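Local atomic coordinates of AP endonuclease, family 2 (Brucella melitensis biovar Abortus, PDB entry 3NGF), a protein that probably interconverts hydroxypyruvate and tartronate semialdehyde as a manganese-binding isomerase of the hyi family, built on a xylose isomerase-like TIM barrel. Residues V23-L26 and E27-R30; A50-I53 and A54-L57. All blocks are in the same frame, centred on the assembly; numbering follows the deposited sequence.

In the fold
Contact 1 (23-30) covers the loop end and first turns of helix 25-34 and contact 2 (50-57) the opening of helix 50-59, the first two helices on the outside of an eight-stranded TIM barrel. Their centres lie about 12 Å apart and they pack directly. Phe29 CG rests on Glu56 CB at 3.7 Å, Phe29 CE1 meets Leu57 CD2 at 4.0 Å, and Leu26 CD1 reaches Val52 CG1 at 4.1 Å. In contact 1 the side chain of Arg28 is about 12 Å from that of Glu247, a manganese ligand and predicted proton donor/acceptor; contact 2 lies away from the metal. Bound glycerol, probably from the crystallisation liquor, lies about 4 Å from Phe25 and about 3 Å from Glu56, side chains in each case.

Contact 1 (V23-L26 and E27-R30)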
ATOM      1  N   VAL A  23      17.935  -5.203  10.830  1.00 15.85           N
ATOM      2  CA  VAL A  23      17.530  -5.381  12.226  1.00 15.40           C
ATOM      3  C   VAL A  23      16.125  -5.992  12.291  1.00 14.68           C
ATOM      4  O   VAL A  23      15.381  -5.927  11.304  1.00 14.43           O
ATOM      5  CB  VAL A  23      17.606  -4.053  13.030  1.00 14.41           C
ATOM      6  CG1 VAL A  23      19.051  -3.501  13.023  1.00 16.09           C
ATOM      7  CG2 VAL A  23      16.602  -3.013  12.512  1.00 13.39           C
ATOM      8  N   PRO A  24      15.757  -6.585  13.448  1.00 15.31           N
ATOM      9  CA  PRO A  24      14.393  -7.108  13.616  1.00 14.87           C
ATOM     10  C   PRO A  24      13.350  -5.987  13.569  1.00 13.48           C
ATOM     11  O   PRO A  24      13.670  -4.819  13.778  1.00 11.69           O
ATOM     12  CB  PRO A  24      14.428  -7.771  15.010  1.00 15.76           C
ATOM     13  CG  PRO A  24      15.864  -7.887  15.384  1.00 17.59           C
ATOM     14  CD  PRO A  24      16.545  -6.741  14.685  1.00 15.88           C
ATOM     15  N   PHE A  25      12.113  -6.364  13.282  1.00 12.59           N
ATOM     16  CA  PHE A  25      11.033  -5.435  12.985  1.00 11.17           C
ATOM     17  C   PHE A  25      10.887  -4.286  13.983  1.00 11.02           C
ATOM     18  O   PHE A  25      10.850  -3.118  13.594  1.00 11.18           O
ATOM     19  CB  PHE A  25       9.726  -6.220  12.899  1.00 11.36           C
ATOM     20  CG  PHE A  25       8.498  -5.363  12.618  1.00 10.17           C
ATOM     21  CD1 PHE A  25       8.313  -4.751  11.387  1.00 13.41           C
ATOM     22  CD2 PHE A  25       7.518  -5.209  13.589  1.00 13.97           C
ATOM     23  CE1 PHE A  25       7.185  -3.984  11.134  1.00 11.36           C
ATOM     24  CE2 PHE A  25       6.396  -4.449  13.342  1.00 11.12           C
ATOM     25  CZ  PHE A  25       6.237  -3.827  12.099  1.00 11.24           C
ATOM     26  N   LEU A  26      10.856  -4.600  15.269  1.00 10.96           N
ATOM     27  CA  LEU A  26      10.617  -3.541  16.260  1.00 11.66           C
ATOM     28  C   LEU A  26      11.721  -2.470  16.280  1.00 11.94           C
ATOM     29  O   LEU A  26      11.443  -1.306  16.599  1.00 12.84           O
ATOM     30  CB  LEU A  26      10.369  -4.114  17.636  1.00 12.18           C
ATOM     31  CG  LEU A  26       9.065  -4.918  17.798  1.00 11.41           C
ATOM     32  CD1 LEU A  26       8.891  -5.393  19.228  1.00  8.82           C
ATOM     33  CD2 LEU A  26       7.826  -4.088  17.393  1.00 10.36           C
ATOM     34  N   GLU A  27      12.940  -2.866  15.929  0.50 12.59           N
ATOM     35  CA  GLU A  27      14.084  -1.956  15.893  0.50 13.11           C
ATOM     36  C   GLU A  27      14.058  -1.020  14.663  0.50 12.77           C
ATOM     37  O   GLU A  27      14.789  -0.017  14.624  0.50 13.13           O
ATOM     38  CB  GLU A  27      15.395  -2.770  15.939  0.50 14.28           C
ATOM     39  CG  GLU A  27      15.727  -3.339  17.340  0.50 15.44           C
ATOM     40  CD  GLU A  27      16.878  -4.341  17.377  0.50 17.39           C
ATOM     41  OE1 GLU A  27      16.785  -5.323  18.164  0.50 13.74           O
ATOM     42  OE2 GLU A  27      17.866  -4.147  16.625  0.50 17.96           O
ATOM     43  N   ARG A  28      13.214  -1.330  13.676  1.00 12.43           N
ATOM     44  CA  ARG A  28      13.180  -0.581  12.401  1.00 11.78           C
ATOM     45  C   ARG A  28      12.570   0.810  12.543  1.00 11.54           C
ATOM     46  O   ARG A  28      12.898   1.717  11.782  1.00 12.98           O
ATOM     47  CB  ARG A  28      12.449  -1.390  11.306  1.00 11.33           C
ATOM     48  CG  ARG A  28      13.144  -2.744  11.082  1.00 11.51           C
ATOM     49  CD  ARG A  28      12.535  -3.595   9.974  1.00 11.41           C
ATOM     50  NE  ARG A  28      13.088  -4.937  10.046  1.00 10.54           N
ATOM     51  CZ  ARG A  28      12.494  -6.038   9.630  1.00 11.01           C
ATOM     52  NH1 ARG A  28      11.306  -5.978   9.007  1.00 11.98           N
ATOM     53  NH2 ARG A  28      13.114  -7.200   9.781  1.00 11.56           N
ATOM     54  N   PHE A  29      11.679   0.979  13.534  1.00 10.39           N
ATOM     55  CA  PHE A  29      11.028   2.264  13.762  1.00 10.15           C
ATOM     56  C   PHE A  29      12.048   3.354  14.106  1.00 11.05           C
ATOM     57  O   PHE A  29      12.073   4.418  13.465  1.00 10.74           O
ATOM     58  CB  PHE A  29       9.960   2.150  14.853  1.00  9.63           C
ATOM     59  CG  PHE A  29       8.791   1.263  14.470  1.00 10.09           C
ATOM     60  CD1 PHE A  29       7.640   1.809  13.934  1.00  9.72           C
ATOM     61  CD2 PHE A  29       8.857  -0.109  14.657  1.00 11.04           C
ATOM     62  CE1 PHE A  29       6.566   1.006  13.585  1.00  8.78           C
ATOM     63  CE2 PHE A  29       7.798  -0.929  14.313  1.00  9.50           C
ATOM     64  CZ  PHE A  29       6.653  -0.368  13.755  1.00  9.88           C
ATOM     65  N   ARG A  30      12.924   3.063  15.067  1.00 11.66           N
ATOM     66  CA  ARG A  30      14.007   3.986  15.433  1.00 12.14           C
ATOM     67  C   ARG A  30      14.940   4.276  14.247  1.00 12.23           C
ATOM     68  O   ARG A  30      15.337   5.425  14.003  1.00 12.64           O
ATOM     69  CB  ARG A  30      14.820   3.413  16.573  1.00 13.25           C
ATOM     70  CG  ARG A  30      15.978   4.337  17.022  1.00 16.75           C
ATOM     71  CD  ARG A  30      16.779   3.766  18.195  1.00 21.67           C
ATOM     72  NE  ARG A  30      17.411   2.477  17.889  1.00 24.23           N
ATOM     73  CZ  ARG A  30      18.562   2.315  17.234  1.00 30.05           C
ATOM     74  NH1 ARG A  30      19.261   3.360  16.782  1.00 32.48           N
ATOM     75  NH2 ARG A  30      19.027   1.092  17.027  1.00 32.17           N
TER
HETATM   76  O   HOH W   1      12.532   1.022  17.250  1.00 11.69           O
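The backbone turns from loop into helix between Val23 and Arg28, with Glu27 N bonded to Pro24 O at 3.0 Å and Arg28 N to Phe25 O, two i to i+3 bonds that form the first turn. Arg28 then folds back over this turn: its chain runs extended from CG to NE and delivers the guanidinium side-on to the carbonyl oxygen of Val23. NE donates to Val23 O at 2.8 Å and NH2 to the same atom at 3.0 Å, the NE bond being the straighter at 155°. The oxygen sits in the guanidinium plane, while one face of the group lies over the backbone of Phe25. Two bonds to one acceptor fix the rotation of the guanidinium, and NH1 has its own bond to Leu16 O, which ties the helix start to the loop that follows strand 11-15. NH1 also comes to the edge of the Phe25 ring, whose plane stands perpendicular to the guanidinium. A chi1 of 179° swings the Phe25 ring away from its own amide, and its face receives the edge of Phe29 in a T-shaped stack, centroids 5.3 Å apart and planes at 78°. Leu26 O lies in the plane of the Phe29 ring, at its edge, 3.4 Å from CD2. That oxygen also accepts a hydrogen bond from a water, which in turn accepts from Arg30 N, so the water stands between the partners of an i to i+4 helical pair. On the exposed side, the Glu27 carboxylate, in one of its two conformers, lies beside Val23 and Pro24. Phe42 and Phe48 extend the aromatic cluster around Phe25. This is the N-terminal turn of helix 25-34, which connects strand 11-15 to strand 39-41 in a beta-alpha-beta unit of the TIM barrel.

Contact 2 (A50-I53 and A54-L57); sequences ADVI and AREL
Arg55 curls back over the turn that carries Asp51 and Val52. Its chain bends at CG-CD (chi3 -70°), which lays the guanidinium flat over the backbone, with Asp51 O 3.5 Å above the plane and over its centre. That oxygen meanwhile accepts the helical bond from Arg55 N at 3.1 Å. NH1 comes within 3.8 Å of Val52 CG2, and NH2 lies equally near Asp51 CB. The charged ends stay apart, Asp51 OD2 and Arg55 NH2 being 4.6 Å from each other; a water in the guanidinium plane spans them, donating to OD2 and accepting from NH2. Glu56 is bent too, at CB-CG (chi2 -67°), and its CG packs 3.5 Å from Val52 O. On the buried side, Ile53 CG2, in one of two conformers of that residue, and Leu57 CD1 approach to 4.4 Å, one turn apart. The backbone bonds from Ala54, Arg55, Glu56 and Leu57 to residues four earlier are regular alpha-helical ones. Helix 50-59 links strands 39-41 and 63-68 on the barrel's outside: Val52, Glu56 and Leu57 meet helix 25-34, Ala50 packs against helix 88-104, and Ile53 and Leu57 reach Leu105.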
ATOM      1  N   ALA A  50      -0.777  -4.477  19.247  1.00 15.20           N
ATOM      2  CA  ALA A  50      -1.062  -3.125  18.767  1.00 14.51           C
ATOM      3  C   ALA A  50      -0.497  -2.047  19.696  1.00 13.05           C
ATOM      4  O   ALA A  50      -0.014  -1.024  19.212  1.00 11.90           O
ATOM      5  CB  ALA A  50      -2.567  -2.906  18.575  1.00 14.30           C
ATOM      6  N   ASP A  51      -0.599  -2.259  21.011  1.00 12.57           N
ATOM      7  CA  ASP A  51      -0.111  -1.272  21.966  1.00 12.77           C
ATOM      8  C   ASP A  51       1.417  -1.035  21.811  1.00 11.13           C
ATOM      9  O   ASP A  51       1.909   0.080  22.031  1.00 11.17           O
ATOM     10  CB  ASP A  51      -0.393  -1.690  23.407  1.00 14.16           C
ATOM     11  CG  ASP A  51      -1.855  -1.547  23.826  1.00 17.52           C
ATOM     12  OD1 ASP A  51      -2.717  -1.099  23.033  1.00 18.19           O
ATOM     13  OD2 ASP A  51      -2.105  -1.871  25.021  1.00 20.72           O
ATOM     14  N   VAL A  52       2.169  -2.094  21.501  1.00 10.73           N
ATOM     15  CA  VAL A  52       3.611  -2.014  21.340  1.00 10.46           C
ATOM     16  C   VAL A  52       3.935  -1.195  20.085  1.00 10.08           C
ATOM     17  O   VAL A  52       4.753  -0.292  20.144  1.00 10.04           O
ATOM     18  CB  VAL A  52       4.264  -3.434  21.286  1.00 10.77           C
ATOM     19  CG1 VAL A  52       5.755  -3.364  20.897  1.00 10.77           C
ATOM     20  CG2 VAL A  52       4.050  -4.161  22.620  1.00 11.43           C
ATOM     21  N   ILE A  53       3.277  -1.502  18.963  0.50  9.95           N
ATOM     22  CA  ILE A  53       3.465  -0.714  17.738  0.50  9.79           C
ATOM     23  C   ILE A  53       3.061   0.749  17.952  0.50 10.00           C
ATOM     24  O   ILE A  53       3.778   1.658  17.528  0.50 10.56           O
ATOM     25  CB  ILE A  53       2.694  -1.296  16.526  0.50  9.69           C
ATOM     26  CG1 ILE A  53       3.260  -2.654  16.118  0.50  9.66           C
ATOM     27  CG2 ILE A  53       2.786  -0.341  15.332  0.50  9.71           C
ATOM     28  CD1 ILE A  53       2.414  -3.368  15.011  0.50  9.60           C
ATOM     29  N   ALA A  54       1.956   0.987  18.667  1.00 10.29           N
ATOM     30  CA  ALA A  54       1.531   2.385  18.998  1.00 10.81           C
ATOM     31  C   ALA A  54       2.659   3.139  19.733  1.00 10.82           C
ATOM     32  O   ALA A  54       2.945   4.321  19.434  1.00 11.24           O
ATOM     33  CB  ALA A  54       0.232   2.382  19.873  1.00 11.39           C
ATOM     34  N   ARG A  55       3.294   2.458  20.678  1.00 11.26           N
ATOM     35  CA  ARG A  55       4.394   3.053  21.456  1.00 11.24           C
ATOM     36  C   ARG A  55       5.638   3.267  20.603  1.00 11.89           C
ATOM     37  O   ARG A  55       6.327   4.268  20.738  1.00 12.53           O
ATOM     38  CB  ARG A  55       4.691   2.234  22.719  1.00 11.20           C
ATOM     39  CG  ARG A  55       3.695   2.501  23.868  1.00 11.51           C
ATOM     40  CD  ARG A  55       4.160   1.832  25.158  1.00 11.03           C
ATOM     41  NE  ARG A  55       4.054   0.362  25.093  1.00 11.05           N
ATOM     42  CZ  ARG A  55       2.972  -0.344  25.382  1.00 14.39           C
ATOM     43  NH1 ARG A  55       2.990  -1.670  25.277  1.00 13.73           N
ATOM     44  NH2 ARG A  55       1.864   0.254  25.779  1.00 17.47           N
ATOM     45  N   GLU A  56       5.908   2.353  19.677  1.00 12.10           N
ATOM     46  CA  GLU A  56       6.987   2.579  18.705  1.00 11.66           C
ATOM     47  C   GLU A  56       6.785   3.883  17.927  1.00 11.57           C
ATOM     48  O   GLU A  56       7.723   4.674  17.756  1.00 13.28           O
ATOM     49  CB  GLU A  56       7.082   1.440  17.696  1.00 11.56           C
ATOM     50  CG  GLU A  56       7.564   0.099  18.173  1.00 11.50           C
ATOM     51  CD  GLU A  56       9.013   0.056  18.614  1.00 13.57           C
ATOM     52  OE1 GLU A  56       9.790   1.038  18.395  1.00 13.55           O
ATOM     53  OE2 GLU A  56       9.381  -1.000  19.181  1.00 14.37           O
ATOM     54  N   LEU A  57       5.580   4.089  17.427  1.00 10.71           N
ATOM     55  CA  LEU A  57       5.231   5.301  16.680  1.00 11.60           C
ATOM     56  C   LEU A  57       5.367   6.568  17.521  1.00 12.18           C
ATOM     57  O   LEU A  57       5.946   7.557  17.074  1.00 12.16           O
ATOM     58  CB  LEU A  57       3.801   5.202  16.147  1.00 10.86           C
ATOM     59  CG  LEU A  57       3.545   4.101  15.121  1.00 10.82           C
ATOM     60  CD1 LEU A  57       2.015   3.963  14.879  1.00 10.46           C
ATOM     61  CD2 LEU A  57       4.307   4.334  13.797  1.00 10.99           C
TER
HETATM   62  O   HOH W   2       0.201  -2.089  26.703  1.00 17.81           O